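Local coordinates for protein geobacter metallireducens SMUG1 (Geobacter metallireducens, PDB 5H9I) that is a SMUG1 protein of the uracil-DNA glycosylase superfamily, with helices packed around a parallel beta-sheet and xanthine bound in a pocket, at residues 25-30 with 143-148; 34-39 with 88-93; 12-17 with 167-172. One frame throughout, in Å; residues are numbered along the deposited sequence.

From the N terminus, the chain passes through the first halves of contact 3 (12-17), contact 1 (25-30) and contact 2 (34-39), then meets their partners in reverse order. Contact 2 closes first, at 88-93; contact 1 follows at 143-148 and contact 3 at 167-172. The three loops are thus nested, and none crosses another. Contact 3 joins helix 7-19 to helix 160-181, contact 1 pairs strand 29-31 with strand 144-146, and contact 2 secures a long loop against the junction of helices 33-36 and 38-48. Contacts 2 and 3 also touch directly, through the salt bridge of Arg-38 with Asp-12 and the packing of Leu-34 and Leu-35 on Ala-15.

Contact 1: residues 25-30 with 143-148; sequences SPVAHV and LLFLTA
Leu-146 O is gripped by two successive backbone donors, Ala-28 N at 2.8 Å and His-29 N at 3.1 Å. The first lies in the carbonyl plane; the second is tilted 26° from it. Two residues facing one in this way make a classic beta bulge. Beyond it Leu-146 N returns a bond of 2.9 Å to His-29 O, and Val-30 faces Phe-145 as a non-hydrogen-bonded pair.

The side chains divide between the two faces of the sheet. On one, His-29 and Leu-146 meet through their CB atoms, while the imidazole edge brings CD2 to 3.6 Å from Thr-147 O, in the plane of the ring. Its NE2 shares a water with Ala-148 O. On the other face Val-30 lies beside Phe-145, its CG2 3.9 Å from CD1 of that ring. Val-27 CG1, anti to the backbone N (chi1 -176°), comes to the ring edge at 4.2 Å from the same Phe-145 CD1.

On the other side of the bulge, Pro-26, which follows a cis peptide bond, turns its carbonyl to a second water, and this water accepts from Ala-148 N. Close by, CB of Ala-28 packs on CB of Ala-148, 3.8 Å away.

The pair forms two strands of a small antiparallel sheet, in which 144-146 is the middle strand and 152-153 lies on its far side. The side chain of Leu-144 lies about 8 Å from the bound xanthine, while Phe-145 stacks edge-to-face with Phe-23 and touches Leu-166 of helix 160-181.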
# COMPACT_ATOMS: atom_id res chain seq x y z
N SER A 25 23.85 -3.00 -1.90
CA SER A 25 24.03 -3.18 -0.48
C SER A 25 23.71 -1.85 0.25
O SER A 25 24.05 -0.79 -0.25
CB SER A 25 25.49 -3.67 -0.20
OG SER A 25 25.57 -4.47 0.97
N PRO A 26 22.98 -1.88 1.42
CA PRO A 26 22.67 -3.16 2.03
C PRO A 26 21.41 -3.89 1.48
O PRO A 26 21.01 -4.91 2.05
CB PRO A 26 22.35 -2.77 3.45
CG PRO A 26 21.57 -1.55 3.27
CD PRO A 26 22.23 -0.82 2.11
N VAL A 27 20.82 -3.40 0.40
CA VAL A 27 19.77 -4.23 -0.28
C VAL A 27 20.39 -5.43 -0.95
O VAL A 27 21.24 -5.30 -1.82
CB VAL A 27 19.01 -3.40 -1.35
CG1 VAL A 27 17.86 -4.21 -1.99
CG2 VAL A 27 18.45 -2.09 -0.75
N ALA A 28 19.94 -6.63 -0.56
CA ALA A 28 20.26 -7.85 -1.26
C ALA A 28 19.12 -8.44 -2.03
O ALA A 28 19.35 -9.22 -2.94
CB ALA A 28 20.80 -8.90 -0.31
N HIS A 29 17.85 -8.17 -1.62
CA HIS A 29 16.72 -8.81 -2.25
C HIS A 29 15.62 -7.72 -2.41
O HIS A 29 15.44 -6.90 -1.52
CB HIS A 29 16.07 -9.85 -1.39
CG HIS A 29 17.02 -10.91 -1.00
ND1 HIS A 29 17.17 -12.03 -1.78
CD2 HIS A 29 17.89 -11.03 0.03
CE1 HIS A 29 18.10 -12.81 -1.24
NE2 HIS A 29 18.58 -12.21 -0.18
N VAL A 30 14.94 -7.81 -3.52
CA VAL A 30 13.82 -6.90 -3.81
C VAL A 30 12.66 -7.76 -4.25
O VAL A 30 12.76 -8.48 -5.23
CB VAL A 30 14.19 -5.88 -4.90
CG1 VAL A 30 13.02 -4.97 -5.24
CG2 VAL A 30 15.37 -5.03 -4.48
N LEU A 143 7.35 -2.27 -3.56
CA LEU A 143 8.49 -3.20 -3.38
C LEU A 143 8.79 -3.41 -1.94
O LEU A 143 8.68 -2.45 -1.13
CB LEU A 143 9.66 -2.53 -4.03
CG LEU A 143 9.62 -2.29 -5.50
CD1 LEU A 143 10.90 -1.58 -5.96
CD2 LEU A 143 9.29 -3.50 -6.33
N LEU A 144 9.26 -4.62 -1.59
CA LEU A 144 9.81 -4.94 -0.27
C LEU A 144 11.36 -5.13 -0.44
O LEU A 144 11.73 -5.74 -1.41
CB LEU A 144 9.20 -6.21 0.23
CG LEU A 144 9.54 -6.63 1.63
CD1 LEU A 144 8.59 -6.01 2.63
CD2 LEU A 144 9.54 -8.11 1.85
N PHE A 145 12.15 -4.48 0.40
CA PHE A 145 13.59 -4.49 0.34
C PHE A 145 14.12 -5.27 1.55
O PHE A 145 13.75 -4.99 2.71
CB PHE A 145 14.10 -3.03 0.34
CG PHE A 145 13.59 -2.21 -0.76
CD1 PHE A 145 14.20 -2.22 -2.00
CD2 PHE A 145 12.56 -1.35 -0.52
CE1 PHE A 145 13.73 -1.41 -3.03
CE2 PHE A 145 12.06 -0.55 -1.56
CZ PHE A 145 12.67 -0.57 -2.76
N LEU A 146 15.05 -6.20 1.30
CA LEU A 146 15.68 -6.95 2.40
C LEU A 146 17.21 -6.92 2.30
O LEU A 146 17.74 -6.88 1.22
CB LEU A 146 15.23 -8.41 2.34
CG LEU A 146 13.74 -8.75 2.27
CD1 LEU A 146 13.51 -10.24 1.98
CD2 LEU A 146 13.00 -8.31 3.50
N THR A 147 17.83 -6.98 3.49
CA THR A 147 19.27 -7.21 3.56
C THR A 147 19.57 -8.63 3.20
O THR A 147 18.69 -9.51 3.16
CB THR A 147 19.75 -6.99 4.99
OG1 THR A 147 19.23 -8.01 5.85
CG2 THR A 147 19.34 -5.58 5.49
N ALA A 148 20.86 -8.89 3.04
CA ALA A 148 21.28 -10.28 2.78
C ALA A 148 20.88 -11.23 3.91
O ALA A 148 20.70 -12.42 3.68
CB ALA A 148 22.83 -10.30 2.59
O HOH W 1 22.76 -6.72 2.84
O HOH W 2 20.75 -13.33 1.14

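Contact 2: residues 34-39 with 88-93; sequences LLYARE and GTVTRP. With GOL (glycerol), chain C; BME (beta-mercaptoethanol), chain F.
The Tyr-36 ring carries Pro-93 on one face and Val-90 at its edge. Pro-93 CD stands over the ring centre, 4.3 Å from the centroid and 9° off the normal, a CH-pi contact, while Pro-93 CB rests 3.8 Å from Tyr-36 CD2. In the ring plane Val-90 CG1 approaches Tyr-36 CD1 to 3.8 Å. Thr-91 O lies obliquely to the ring, 3.2 Å from the same Tyr-36 CD1. The tyrosine hydroxyl bonds to Ala-68 O.

The backbones are joined by Thr-91 N, which donates to Tyr-36 O at 2.9 Å. Beside that bond CB of Ala-37 meets Val-90 CG1.

A glycerol, probably from the crystallisation liquor, ties the same two segments together: its O1 accepts from Glu-39 N and donates to Thr-89 O at 2.7 Å, and its O2 links Arg-38 N with Leu-35 O. Farther out, Glu-39 OE1 reaches Thr-89 through two waters, one held by Thr-89 N and the other by Thr-89 OG1.

Ala-37 is the first residue beyond helix 33-36 and also the N-cap residue of helix 38-48; the loop between helices 77-84 and 112-125 lies across this junction, and Tyr-36 and Pro-93 both also pack on Tyr-31 of strand 29-31.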
# COMPACT_ATOMS: atom_id res chain seq x y z
N LEU A 34 3.63 -6.86 -7.44
CA LEU A 34 2.89 -6.51 -8.65
C LEU A 34 3.14 -7.51 -9.69
O LEU A 34 2.30 -7.67 -10.62
CB LEU A 34 3.28 -5.11 -9.18
CG LEU A 34 3.14 -3.96 -8.26
CD1 LEU A 34 3.41 -2.61 -8.91
CD2 LEU A 34 1.76 -3.93 -7.58
N LEU A 35 4.25 -8.23 -9.61
CA LEU A 35 4.59 -9.27 -10.57
C LEU A 35 4.22 -10.66 -10.11
O LEU A 35 3.64 -11.44 -10.87
CB LEU A 35 6.07 -9.18 -10.90
CG LEU A 35 6.62 -7.87 -11.38
CD1 LEU A 35 8.14 -7.90 -11.65
CD2 LEU A 35 5.94 -7.48 -12.64
N TYR A 36 4.53 -11.02 -8.88
CA TYR A 36 4.27 -12.37 -8.42
C TYR A 36 2.91 -12.63 -7.79
O TYR A 36 2.53 -13.73 -7.61
CB TYR A 36 5.42 -12.85 -7.50
CG TYR A 36 5.56 -12.17 -6.17
CD1 TYR A 36 4.70 -12.47 -5.16
CD2 TYR A 36 6.57 -11.31 -5.93
CE1 TYR A 36 4.84 -11.89 -3.93
CE2 TYR A 36 6.73 -10.74 -4.70
CZ TYR A 36 5.85 -11.02 -3.71
OH TYR A 36 6.01 -10.47 -2.50
N ALA A 37 2.19 -11.56 -7.49
CA ALA A 37 0.84 -11.66 -6.96
C ALA A 37 -0.09 -10.78 -7.79
O ALA A 37 -0.93 -10.12 -7.28
CB ALA A 37 0.79 -11.24 -5.50
N ARG A 38 0.09 -10.87 -9.08
CA ARG A 38 -0.62 -10.01 -10.00
C ARG A 38 -2.12 -10.27 -10.05
O ARG A 38 -2.86 -9.38 -10.06
CB ARG A 38 0.03 -10.06 -11.39
CG ARG A 38 -0.65 -9.08 -12.35
CD ARG A 38 0.10 -8.66 -13.61
NE ARG A 38 -0.58 -7.56 -14.32
CZ ARG A 38 -1.67 -7.71 -15.04
NH1 ARG A 38 -2.20 -8.91 -15.16
NH2 ARG A 38 -2.25 -6.69 -15.64
N GLU A 39 -2.52 -11.53 -10.03
CA GLU A 39 -3.92 -11.88 -10.15
C GLU A 39 -4.69 -11.34 -8.95
O GLU A 39 -5.68 -10.63 -9.11
CB GLU A 39 -4.22 -13.37 -10.46
CG GLU A 39 -3.73 -13.64 -11.86
CD GLU A 39 -4.02 -15.04 -12.35
OE1 GLU A 39 -4.31 -15.87 -11.50
OE2 GLU A 39 -4.00 -15.12 -13.60
N GLY A 88 -6.08 -16.07 -4.51
CA GLY A 88 -5.62 -16.40 -5.85
C GLY A 88 -4.17 -16.87 -5.89
O GLY A 88 -3.59 -17.12 -4.85
N THR A 89 -3.68 -16.92 -7.08
CA THR A 89 -2.30 -17.42 -7.43
C THR A 89 -1.26 -16.43 -7.06
O THR A 89 -1.27 -15.31 -7.50
CB THR A 89 -2.18 -17.79 -8.90
OG1 THR A 89 -3.14 -18.83 -9.12
CG2 THR A 89 -0.76 -18.29 -9.29
N VAL A 90 -0.33 -16.87 -6.21
CA VAL A 90 0.82 -16.07 -5.83
C VAL A 90 2.06 -16.99 -5.98
O VAL A 90 2.10 -18.02 -5.30
CB VAL A 90 0.72 -15.61 -4.37
CG1 VAL A 90 1.97 -14.79 -3.97
CG2 VAL A 90 -0.62 -14.84 -4.10
N THR A 91 2.94 -16.52 -6.81
CA THR A 91 4.20 -17.28 -7.00
C THR A 91 5.31 -16.70 -6.15
O THR A 91 5.20 -15.63 -5.62
CB THR A 91 4.60 -17.28 -8.47
OG1 THR A 91 4.77 -15.99 -9.06
CG2 THR A 91 3.58 -18.01 -9.28
N ARG A 92 6.49 -17.34 -6.09
CA ARG A 92 7.55 -16.84 -5.25
C ARG A 92 8.45 -15.89 -5.98
O ARG A 92 8.84 -16.12 -7.16
CB ARG A 92 8.33 -18.03 -4.59
CG ARG A 92 7.50 -18.93 -3.76
CD ARG A 92 8.25 -20.18 -3.26
NE ARG A 92 7.27 -20.99 -2.56
CZ ARG A 92 6.92 -20.81 -1.29
NH1 ARG A 92 7.60 -20.04 -0.49
NH2 ARG A 92 5.96 -21.55 -0.83
N PRO A 93 8.89 -14.81 -5.32
CA PRO A 93 9.75 -13.86 -5.98
C PRO A 93 11.16 -14.50 -6.33
O PRO A 93 11.67 -15.28 -5.52
CB PRO A 93 9.97 -12.74 -4.96
CG PRO A 93 9.66 -13.38 -3.64
CD PRO A 93 8.67 -14.49 -3.89
C1 GOL C . -0.19 -14.68 -10.81
O1 GOL C . -1.08 -13.99 -9.80
C2 GOL C . 1.23 -14.46 -10.44
O2 GOL C . 1.53 -13.08 -10.57
C3 GOL C . 2.08 -15.23 -11.49
O3 GOL C . 3.44 -15.07 -11.18
C1 BME F . -1.34 -19.45 -2.55
C2 BME F . -0.36 -20.02 -3.55
O1 BME F . -1.66 -18.14 -2.93
S2 BME F . -0.77 -19.67 -5.18
O HOH W 3 -5.46 -16.17 -9.23
O HOH W 4 -3.62 -18.44 -11.74

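Contact 3: residues 12-17 with 167-172; sequences DALAAD and FAACDL
Asp-17 meets helix 167-172 first through its CB, which lies 3.9 Å from CB of Ala-169; both bonds from CA point into the interface, and the two backbones draw nearest here. CG stands anti to the carbonyl carbon (chi1 -74°), farther from the alanine methyl than CB is. At the tip OD2 comes 4.0 Å from CD2 of Leu-172, the two side chains crossing at about a right angle. The same oxygen accepts a 2.8 Å hydrogen bond from a water, whose other proton goes to Ala-169 O at 3.0 Å. One water thus links the carboxylate to a backbone carbonyl of the facing helix, and its two hydrogens let it join two acceptors that could not bond to each other.

One turn earlier in the chain, Leu-14 forms the apolar half of the contact. Its CG is anti to the backbone N, and from there CD1 extends to 3.7 Å from Ala-169 O and 4.1 Å from Ala-169 CB. The leucine methyl and Asp-17 CB therefore share the small Ala-169 side chain. Cys-170 SG is a looser neighbour, 4.4 Å from the same Leu-14 CD1.

The helices run nearly antiparallel, at 173°, with their segment axes 9.6 Å apart. Leu-14 also touches Ala-173 of the partner helix and Pro-142 in the loop leading to strand 144-146. Asp-171, within segment 167-172, forms a salt bridge with Arg-196, so helix 160-181 lies between helix 7-19, which it meets around Ala-169, and helix 191-201, to which Asp-171 is bridged.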
# COMPACT_ATOMS: atom_id res chain seq x y z
N ASP A 12 0.82 -1.54 -13.82
CA ASP A 12 1.71 -2.18 -14.81
C ASP A 12 2.82 -1.22 -15.24
O ASP A 12 3.93 -1.63 -15.36
CB ASP A 12 0.92 -2.74 -15.98
CG ASP A 12 0.14 -4.05 -15.62
OD1 ASP A 12 0.46 -4.75 -14.66
OD2 ASP A 12 -0.78 -4.37 -16.30
N ALA A 13 2.49 0.05 -15.38
CA ALA A 13 3.48 1.11 -15.79
C ALA A 13 4.47 1.26 -14.65
O ALA A 13 5.68 1.36 -14.85
CB ALA A 13 2.83 2.38 -16.07
N LEU A 14 3.99 1.34 -13.41
CA LEU A 14 4.88 1.37 -12.26
C LEU A 14 5.85 0.18 -12.24
O LEU A 14 7.00 0.30 -11.98
CB LEU A 14 4.10 1.52 -10.98
CG LEU A 14 4.89 1.50 -9.65
CD1 LEU A 14 5.96 2.62 -9.64
CD2 LEU A 14 3.91 1.62 -8.46
N ALA A 15 5.34 -1.04 -12.39
CA ALA A 15 6.22 -2.24 -12.39
C ALA A 15 7.32 -2.16 -13.46
O ALA A 15 8.46 -2.45 -13.16
CB ALA A 15 5.37 -3.53 -12.59
N ALA A 16 6.96 -1.65 -14.58
CA ALA A 16 7.95 -1.44 -15.69
C ALA A 16 9.02 -0.43 -15.30
O ALA A 16 10.27 -0.57 -15.59
CB ALA A 16 7.28 -1.00 -16.94
N ASP A 17 8.59 0.68 -14.73
CA ASP A 17 9.50 1.69 -14.28
C ASP A 17 10.43 1.11 -13.22
O ASP A 17 11.64 1.38 -13.22
CB ASP A 17 8.76 2.88 -13.71
CG ASP A 17 8.14 3.71 -14.72
OD1 ASP A 17 8.64 3.61 -15.86
OD2 ASP A 17 7.25 4.54 -14.48
N PHE A 167 11.66 6.99 -6.00
CA PHE A 167 10.64 7.97 -5.65
C PHE A 167 10.09 8.65 -6.89
O PHE A 167 8.89 8.99 -6.96
CB PHE A 167 11.11 9.00 -4.61
CG PHE A 167 11.34 8.46 -3.18
CD1 PHE A 167 11.18 7.21 -2.86
CD2 PHE A 167 11.74 9.33 -2.20
CE1 PHE A 167 11.45 6.70 -1.61
CE2 PHE A 167 11.96 8.87 -0.92
CZ PHE A 167 11.81 7.57 -0.63
N ALA A 168 10.92 8.88 -7.91
CA ALA A 168 10.40 9.45 -9.13
C ALA A 168 9.32 8.56 -9.76
O ALA A 168 8.27 9.12 -10.15
CB ALA A 168 11.46 9.65 -10.19
N ALA A 169 9.57 7.26 -9.78
CA ALA A 169 8.63 6.31 -10.37
C ALA A 169 7.29 6.24 -9.49
O ALA A 169 6.20 6.27 -10.03
CB ALA A 169 9.22 4.94 -10.49
N CYS A 170 7.49 6.13 -8.17
CA CYS A 170 6.37 6.08 -7.24
C CYS A 170 5.55 7.35 -7.22
O CYS A 170 4.30 7.36 -7.19
CB CYS A 170 6.84 5.68 -5.85
SG CYS A 170 7.52 4.00 -5.77
N ASP A 171 6.24 8.51 -7.31
CA ASP A 171 5.48 9.79 -7.40
C ASP A 171 4.59 9.89 -8.66
O ASP A 171 3.47 10.37 -8.59
CB ASP A 171 6.50 10.99 -7.45
CG ASP A 171 7.22 11.30 -6.15
OD1 ASP A 171 6.95 10.70 -5.09
OD2 ASP A 171 8.23 12.13 -6.26
N LEU A 172 5.18 9.43 -9.77
CA LEU A 172 4.42 9.45 -11.01
C LEU A 172 3.14 8.53 -10.92
O LEU A 172 2.05 8.95 -11.29
CB LEU A 172 5.28 8.97 -12.18
CG LEU A 172 4.57 8.67 -13.52
CD1 LEU A 172 3.86 9.92 -14.01
CD2 LEU A 172 5.61 8.16 -14.50
O HOH W 5 5.29 4.82 -12.49